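Local coordinates for succinoglycan biosynthesis protein (Bacillus cereus ATCC 14579, PDB 3B55) that binds a calcium ion and belongs to the erythromycin esterase family, so it may be a hydrolase, although its substrate is not established, at residues N399-I404 and D420-K425; V337-S342 and F427-Q432. The protein carries 1 engineered substitution. All blocks are in the same frame, centred on the assembly; numbering follows the deposited sequence.

From the N terminus, the chain first reaches 337-342, in the interior of the main mixed sheet. It then passes through the two-stranded antiparallel sheet 346-351/357-362, helix 371-376 and strand 382-386 before entering contact 1 at 399-404. Fifteen residues, mostly loop, separate this segment from 420-425, and contact 1 closes them off as a small antiparallel sheet. Helix 423-426 leads straight on to 427-432, which lies beside 337-342 and so closes the much larger loop of contact 2. Contact 1 is therefore nested inside contact 2, their centres about 13 Å apart. L423 CD2 meets L430 CD1 at 4.1 Å, packing helix 423-426 on strand 429-433, while I404 CD1 to S342 OG (4.2 Å) joins the two sheets.

Contact 1. Residues N399-I404 and D420-K425; sequences NEQHPI and DISLGK
The carbonyl oxygen of I421 is held by two hydrogen bonds, from the backbone N-H of H402 and from the hydroxyl of Y371, and a CA-H...O contact from Q401 adds a third approach. H402 N lies 2.9 Å from I421 O in a nearly straight bond (168°), although the donor sits above the carbonyl plane. The return bond, I421 N to H402 O at 3.0 Å, is more bent. Y371 OH also receives L423 N, so one tyrosine ties I421 to the first turn of the helix at L423.

P403 suits the neighbouring non-hydrogen-bonded pair with D420, where a residue without an N-H costs no bond across the strands. The two side chains run side by side, P403 CG lying 3.6 Å from D420 OD2. Q401, bent at chi2 (-119°), crosses D420 at about a right angle; its CG passes S422 OG at 3.6 Å, and its amide plane stands almost perpendicular to the carboxylate. Polar Q401 and D420 suit their exposed places, whereas S422 is buried at the N-cap position, its side chain making no capping bond.

Branched I404 and I421 fill the buried side. Each has CG1 anti to its backbone N, which puts CG2 in the crowded position, and the two CG2 methyls, I404 CG2 and I421 CG2, press together at 3.3 Å, tighter than usual van der Waals contact. Further along, I404 CD1 reaches L423 CD1 at 4.2 Å. The H402 ring meets Y371 edge-to-face, while E400 OE1 bonds to Y37 OH and takes only a weak bond from H402 NE2. At the outer end, extended K425 lays its CE 3.6 Å from N399 O. The whole is a two-stranded antiparallel sheet with a long connecting loop, a hairpin running directly into a short helix.

Contact 2. Residues V337-S342 and F427-Q432; sequences VSIGTS and FDILVQ
G340 lies over one face of the F427 ring, its CA 3.8 Å from the ring centroid and 19° off the normal, a CH-pi contact. Glycine suits the place because the phenyl ring occupies the space just above its backbone. At the ring's edge, S338 OG comes within 3.2 Å of F427 CD1; that hydroxyl, anti to its own backbone N, is hydrogen-bonded to V310 O.

S338 O accepts twice in its carbonyl plane, from D428 N at 3.0 Å and from I429 N at 3.2 Å. D428 has helix-like backbone angles, which bring both N-H groups round to one oxygen. Its carboxylate then turns back, so that D428 OD2 takes S338 N at 2.9 Å, although the position of OD2 is less certain.

From I429 onward the strands are parallel neighbours within the mixed sheet, their axes crossing at -25°, the twist between neighbouring strands, with 336-344 lying between 429-433 and 77-82. G340 N to I429 O and V431 N to G340 O run nearly along the carbonyl axes, and S342 N to V431 O continues the pattern. On the face bearing I339, T341, I429 and V431, beta-branched residues suit the extended backbone: I339 and I429 lie side by side, CG1 of I339 3.8 Å from CB of I429, while I339 CG2 meets V431 CG2 at 4.1 Å.

Beyond this shell, V78 and L80 of strand 77-82 pack on I339, and F384 touches V431. Helix 371-376 covers the other face, F375 on L430 and N372 on S342. T341 OG1 bonds to G81 O and A83 N, its side chain about 9 Å from that of the calcium ligand H85.

Contact 1. Residues N399-I404 and D420-K425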
ATOM      1  N   ASN A 399     -23.749  -4.362   4.479  1.00 19.25           N
ATOM      2  CA  ASN A 399     -23.644  -5.082   3.214  1.00 22.06           C
ATOM      3  C   ASN A 399     -24.360  -4.402   2.061  1.00 21.25           C
ATOM      4  O   ASN A 399     -24.534  -4.982   0.994  1.00 23.68           O
ATOM      5  CB  ASN A 399     -24.145  -6.521   3.369  1.00 24.97           C
ATOM      6  CG  ASN A 399     -23.057  -7.461   3.851  1.00 34.24           C
ATOM      7  OD1 ASN A 399     -22.642  -7.415   5.014  1.00 39.94           O
ATOM      8  ND2 ASN A 399     -22.576  -8.315   2.948  1.00 31.33           N
ATOM      9  N   GLU A 400     -24.773  -3.164   2.285  1.00 21.26           N
ATOM     10  CA  GLU A 400     -25.444  -2.392   1.259  1.00 20.47           C
ATOM     11  C   GLU A 400     -24.515  -1.267   0.832  1.00 20.15           C
ATOM     12  O   GLU A 400     -23.630  -0.868   1.588  1.00 20.54           O
ATOM     13  CB  GLU A 400     -26.744  -1.812   1.803  1.00 20.03           C
ATOM     14  CG  GLU A 400     -27.854  -2.825   1.976  1.00 27.29           C
ATOM     15  CD  GLU A 400     -29.017  -2.264   2.760  1.00 33.88           C
ATOM     16  OE1 GLU A 400     -28.992  -1.051   3.063  1.00 24.75           O
ATOM     17  OE2 GLU A 400     -29.955  -3.030   3.067  1.00 37.90           O
ATOM     18  N   GLN A 401     -24.711  -0.765  -0.382  1.00 19.48           N
ATOM     19  CA  GLN A 401     -23.892   0.323  -0.900  1.00 17.24           C
ATOM     20  C   GLN A 401     -24.307   1.672  -0.315  1.00 16.62           C
ATOM     21  O   GLN A 401     -25.465   2.064  -0.411  1.00 13.76           O
ATOM     22  CB  GLN A 401     -24.003   0.378  -2.421  1.00 18.77           C
ATOM     23  CG  GLN A 401     -23.257  -0.727  -3.146  1.00 28.48           C
ATOM     24  CD  GLN A 401     -22.182  -0.176  -4.060  1.00 38.95           C
ATOM     25  OE1 GLN A 401     -20.989  -0.341  -3.807  1.00 45.76           O
ATOM     26  NE2 GLN A 401     -22.603   0.496  -5.126  1.00 41.57           N
ATOM     27  N   HIS A 402     -23.348   2.375   0.283  1.00 12.86           N
ATOM     28  CA  HIS A 402     -23.593   3.686   0.876  1.00 13.36           C
ATOM     29  C   HIS A 402     -22.394   4.583   0.573  1.00 12.98           C
ATOM     30  O   HIS A 402     -21.291   4.103   0.347  1.00 13.47           O
ATOM     31  CB  HIS A 402     -23.801   3.562   2.389  1.00 14.24           C
ATOM     32  CG  HIS A 402     -25.026   2.788   2.765  1.00 14.77           C
ATOM     33  ND1 HIS A 402     -26.301   3.266   2.554  1.00 16.87           N
ATOM     34  CD2 HIS A 402     -25.171   1.551   3.301  1.00 13.50           C
ATOM     35  CE1 HIS A 402     -27.179   2.357   2.938  1.00 17.91           C
ATOM     36  NE2 HIS A 402     -26.519   1.306   3.394  1.00 13.88           N
ATOM     37  N   PRO A 403     -22.602   5.903   0.551  1.00 15.08           N
ATOM     38  CA  PRO A 403     -21.530   6.859   0.264  1.00 14.85           C
ATOM     39  C   PRO A 403     -20.440   6.899   1.328  1.00 15.46           C
ATOM     40  O   PRO A 403     -20.706   6.742   2.526  1.00 18.27           O
ATOM     41  CB  PRO A 403     -22.269   8.188   0.174  1.00 13.06           C
ATOM     42  CG  PRO A 403     -23.669   7.782  -0.238  1.00 16.19           C
ATOM     43  CD  PRO A 403     -23.901   6.592   0.641  1.00 16.26           C
ATOM     44  N   ILE A 404     -19.211   7.111   0.883  1.00 14.05           N
ATOM     45  CA  ILE A 404     -18.082   7.204   1.791  1.00 13.50           C
ATOM     46  C   ILE A 404     -17.033   8.099   1.176  1.00 11.19           C
ATOM     47  O   ILE A 404     -16.843   8.106  -0.039  1.00 10.55           O
ATOM     48  CB  ILE A 404     -17.435   5.835   2.074  1.00 12.89           C
ATOM     49  CG1 ILE A 404     -16.355   5.997   3.159  1.00 12.92           C
ATOM     50  CG2 ILE A 404     -16.818   5.273   0.790  1.00 11.87           C
ATOM     51  CD1 ILE A 404     -15.864   4.691   3.782  1.00 11.02           C
ATOM     52  N   ASP A 420     -19.579   5.146  -3.670  1.00 14.40           N
ATOM     53  CA  ASP A 420     -20.452   4.177  -3.015  1.00 16.44           C
ATOM     54  C   ASP A 420     -19.644   2.940  -2.689  1.00 17.03           C
ATOM     55  O   ASP A 420     -18.730   2.576  -3.423  1.00 20.19           O
ATOM     56  CB  ASP A 420     -21.620   3.791  -3.917  1.00 21.64           C
ATOM     57  CG  ASP A 420     -22.804   4.732  -3.775  1.00 27.39           C
ATOM     58  OD1 ASP A 420     -23.811   4.516  -4.488  1.00 31.29           O
ATOM     59  OD2 ASP A 420     -22.726   5.676  -2.953  1.00 25.30           O
ATOM     60  N   ILE A 421     -19.973   2.282  -1.587  1.00 16.72           N
ATOM     61  CA  ILE A 421     -19.228   1.098  -1.193  1.00 14.80           C
ATOM     62  C   ILE A 421     -20.007   0.335  -0.143  1.00 13.78           C
ATOM     63  O   ILE A 421     -20.836   0.914   0.553  1.00 15.33           O
ATOM     64  CB  ILE A 421     -17.842   1.500  -0.588  1.00 18.08           C
ATOM     65  CG1 ILE A 421     -16.960   0.263  -0.393  1.00 20.31           C
ATOM     66  CG2 ILE A 421     -18.034   2.176   0.784  1.00 10.97           C
ATOM     67  CD1 ILE A 421     -15.613   0.586   0.213  1.00 24.89           C
ATOM     68  N   SER A 422     -19.737  -0.964  -0.047  1.00 17.74           N
ATOM     69  CA  SER A 422     -20.361  -1.831   0.950  1.00 16.64           C
ATOM     70  C   SER A 422     -19.241  -2.039   1.967  1.00 13.99           C
ATOM     71  O   SER A 422     -18.320  -2.835   1.750  1.00 11.42           O
ATOM     72  CB  SER A 422     -20.757  -3.162   0.328  1.00 18.12           C
ATOM     73  OG  SER A 422     -21.662  -2.937  -0.729  1.00 28.26           O
ATOM     74  N   LEU A 423     -19.306  -1.300   3.066  1.00 12.72           N
ATOM     75  CA  LEU A 423     -18.270  -1.374   4.082  1.00 10.40           C
ATOM     76  C   LEU A 423     -17.986  -2.778   4.582  1.00 12.35           C
ATOM     77  O   LEU A 423     -16.825  -3.156   4.732  1.00  9.65           O
ATOM     78  CB  LEU A 423     -18.621  -0.463   5.257  1.00 10.68           C
ATOM     79  CG  LEU A 423     -17.414   0.002   6.075  1.00 11.92           C
ATOM     80  CD1 LEU A 423     -16.455   0.784   5.175  1.00  8.95           C
ATOM     81  CD2 LEU A 423     -17.892   0.865   7.225  1.00  3.87           C
ATOM     82  N   GLY A 424     -19.042  -3.540   4.851  1.00 10.79           N
ATOM     83  CA  GLY A 424     -18.872  -4.899   5.334  1.00 12.91           C
ATOM     84  C   GLY A 424     -18.177  -5.812   4.339  1.00 13.12           C
ATOM     85  O   GLY A 424     -17.548  -6.790   4.731  1.00 14.28           O
ATOM     86  N   LYS A 425     -18.286  -5.509   3.049  1.00 11.51           N
ATOM     87  CA  LYS A 425     -17.641  -6.344   2.040  1.00 17.21           C
ATOM     88  C   LYS A 425     -16.212  -5.887   1.754  1.00 12.29           C
ATOM     89  O   LYS A 425     -15.341  -6.700   1.464  1.00 14.55           O
ATOM     90  CB  LYS A 425     -18.458  -6.341   0.750  1.00 15.81           C
ATOM     91  CG  LYS A 425     -19.876  -6.871   0.939  1.00 23.78           C
ATOM     92  CD  LYS A 425     -20.620  -7.033  -0.385  1.00 26.49           C
ATOM     93  CE  LYS A 425     -22.071  -7.425  -0.130  1.00 30.00           C
ATOM     94  NZ  LYS A 425     -22.771  -7.936  -1.346  1.00 39.56           N
TER

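Contact 2. Residues V337-S342 and F427-Q432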
ATOM      1  N   VAL A 337      -6.401 -10.368   5.712  1.00 10.21           N
ATOM      2  CA  VAL A 337      -7.308  -9.600   6.554  1.00 10.75           C
ATOM      3  C   VAL A 337      -7.158  -8.161   6.099  1.00  8.21           C
ATOM      4  O   VAL A 337      -6.045  -7.672   5.926  1.00 10.54           O
ATOM      5  CB  VAL A 337      -6.951  -9.704   8.055  1.00 12.62           C
ATOM      6  CG1 VAL A 337      -7.725  -8.659   8.841  1.00 14.58           C
ATOM      7  CG2 VAL A 337      -7.297 -11.088   8.573  1.00 17.53           C
ATOM      8  N   SER A 338      -8.279  -7.484   5.888  1.00  8.82           N
ATOM      9  CA  SER A 338      -8.241  -6.104   5.423  1.00  9.30           C
ATOM     10  C   SER A 338      -8.749  -5.121   6.465  1.00  7.99           C
ATOM     11  O   SER A 338      -9.897  -5.196   6.907  1.00  6.46           O
ATOM     12  CB  SER A 338      -9.069  -5.972   4.137  1.00  8.22           C
ATOM     13  OG  SER A 338      -9.135  -4.632   3.697  1.00 14.32           O
ATOM     14  N   ILE A 339      -7.880  -4.201   6.855  1.00  8.81           N
ATOM     15  CA  ILE A 339      -8.230  -3.182   7.830  1.00 11.17           C
ATOM     16  C   ILE A 339      -8.269  -1.828   7.140  1.00 12.94           C
ATOM     17  O   ILE A 339      -7.313  -1.441   6.471  1.00 13.55           O
ATOM     18  CB  ILE A 339      -7.197  -3.112   8.966  1.00 11.17           C
ATOM     19  CG1 ILE A 339      -7.174  -4.440   9.724  1.00 11.10           C
ATOM     20  CG2 ILE A 339      -7.541  -1.966   9.908  1.00 12.79           C
ATOM     21  CD1 ILE A 339      -6.101  -4.531  10.785  1.00  8.27           C
ATOM     22  N   GLY A 340      -9.376  -1.111   7.292  1.00 12.16           N
ATOM     23  CA  GLY A 340      -9.479   0.195   6.669  1.00 10.47           C
ATOM     24  C   GLY A 340      -9.679   1.272   7.715  1.00  9.62           C
ATOM     25  O   GLY A 340     -10.148   0.985   8.812  1.00  7.47           O
ATOM     26  N   THR A 341      -9.302   2.505   7.386  1.00 11.09           N
ATOM     27  CA  THR A 341      -9.476   3.627   8.310  1.00 12.74           C
ATOM     28  C   THR A 341     -10.566   4.522   7.757  1.00 11.59           C
ATOM     29  O   THR A 341     -10.803   4.542   6.547  1.00 12.22           O
ATOM     30  CB  THR A 341      -8.178   4.460   8.482  1.00 13.11           C
ATOM     31  OG1 THR A 341      -7.558   4.677   7.206  1.00 14.48           O
ATOM     32  CG2 THR A 341      -7.209   3.744   9.415  1.00 15.09           C
ATOM     33  N   SER A 342     -11.247   5.245   8.640  1.00 11.08           N
ATOM     34  CA  SER A 342     -12.310   6.130   8.204  1.00 10.37           C
ATOM     35  C   SER A 342     -12.288   7.416   9.020  1.00 10.10           C
ATOM     36  O   SER A 342     -11.853   7.435  10.172  1.00  8.78           O
ATOM     37  CB  SER A 342     -13.661   5.427   8.330  1.00 13.64           C
ATOM     38  OG  SER A 342     -14.654   6.107   7.579  1.00 19.13           O
ATOM     39  N   PHE A 427     -14.091  -4.227   3.958  1.00 12.28           N
ATOM     40  CA  PHE A 427     -13.186  -4.433   5.086  1.00  7.10           C
ATOM     41  C   PHE A 427     -13.675  -5.376   6.177  1.00  9.11           C
ATOM     42  O   PHE A 427     -14.872  -5.456   6.474  1.00  8.37           O
ATOM     43  CB  PHE A 427     -12.866  -3.098   5.756  1.00  7.87           C
ATOM     44  CG  PHE A 427     -12.302  -2.061   4.832  1.00  7.38           C
ATOM     45  CD1 PHE A 427     -11.001  -2.172   4.347  1.00 10.26           C
ATOM     46  CD2 PHE A 427     -13.068  -0.959   4.457  1.00  3.86           C
ATOM     47  CE1 PHE A 427     -10.464  -1.192   3.497  1.00  9.54           C
ATOM     48  CE2 PHE A 427     -12.543   0.027   3.608  1.00  6.03           C
ATOM     49  CZ  PHE A 427     -11.238  -0.090   3.127  1.00  5.33           C
ATOM     50  N   ASP A 428     -12.724  -6.070   6.792  1.00  8.39           N
ATOM     51  CA  ASP A 428     -13.010  -6.986   7.887  1.00  9.75           C
ATOM     52  C   ASP A 428     -12.964  -6.166   9.180  1.00  9.33           C
ATOM     53  O   ASP A 428     -13.703  -6.425  10.123  1.00  9.71           O
ATOM     54  CB  ASP A 428     -11.942  -8.089   7.972  1.00  9.57           C
ATOM     55  CG  ASP A 428     -11.839  -8.914   6.700  1.00 14.77           C
ATOM     56  OD1 ASP A 428     -12.879  -9.450   6.246  1.00 20.73           O
ATOM     57  OD2 ASP A 428     -10.718  -9.029   6.155  1.00 11.90           O
ATOM     58  N   ILE A 429     -12.095  -5.161   9.213  1.00  9.69           N
ATOM     59  CA  ILE A 429     -11.941  -4.336  10.409  1.00  7.95           C
ATOM     60  C   ILE A 429     -11.883  -2.853  10.077  1.00  8.83           C
ATOM     61  O   ILE A 429     -11.150  -2.446   9.174  1.00  9.99           O
ATOM     62  CB  ILE A 429     -10.654  -4.737  11.156  1.00  9.04           C
ATOM     63  CG1 ILE A 429     -10.725  -6.229  11.508  1.00  7.67           C
ATOM     64  CG2 ILE A 429     -10.473  -3.878  12.426  1.00  6.81           C
ATOM     65  CD1 ILE A 429      -9.408  -6.822  11.975  1.00  8.65           C
ATOM     66  N   LEU A 430     -12.655  -2.047  10.807  1.00  9.64           N
ATOM     67  CA  LEU A 430     -12.656  -0.606  10.579  1.00 10.17           C
ATOM     68  C   LEU A 430     -12.145   0.191  11.777  1.00 10.32           C
ATOM     69  O   LEU A 430     -12.532  -0.051  12.919  1.00 11.08           O
ATOM     70  CB  LEU A 430     -14.056  -0.090  10.231  1.00 11.99           C
ATOM     71  CG  LEU A 430     -14.004   1.414   9.897  1.00 13.55           C
ATOM     72  CD1 LEU A 430     -14.023   1.618   8.385  1.00 13.48           C
ATOM     73  CD2 LEU A 430     -15.163   2.141  10.541  1.00 13.64           C
ATOM     74  N   VAL A 431     -11.270   1.147  11.494  1.00  9.85           N
ATOM     75  CA  VAL A 431     -10.713   2.018  12.513  1.00  7.53           C
ATOM     76  C   VAL A 431     -11.201   3.426  12.209  1.00  7.53           C
ATOM     77  O   VAL A 431     -10.851   3.999  11.176  1.00  7.84           O
ATOM     78  CB  VAL A 431      -9.178   1.983  12.489  1.00  9.94           C
ATOM     79  CG1 VAL A 431      -8.620   3.024  13.444  1.00  9.91           C
ATOM     80  CG2 VAL A 431      -8.695   0.586  12.859  1.00  3.86           C
ATOM     81  N   GLN A 432     -12.020   3.976  13.102  1.00  7.35           N
ATOM     82  CA  GLN A 432     -12.570   5.318  12.915  1.00  6.17           C
ATOM     83  C   GLN A 432     -11.809   6.357  13.737  1.00  8.50           C
ATOM     84  O   GLN A 432     -11.529   6.147  14.913  1.00 10.07           O
ATOM     85  CB  GLN A 432     -14.053   5.338  13.324  1.00  5.12           C
ATOM     86  CG  GLN A 432     -14.737   6.699  13.197  1.00  5.26           C
ATOM     87  CD  GLN A 432     -15.108   7.054  11.758  1.00  6.74           C
ATOM     88  OE1 GLN A 432     -15.482   8.191  11.463  1.00 11.31           O
ATOM     89  NE2 GLN A 432     -15.026   6.074  10.862  1.00  4.13           N
TER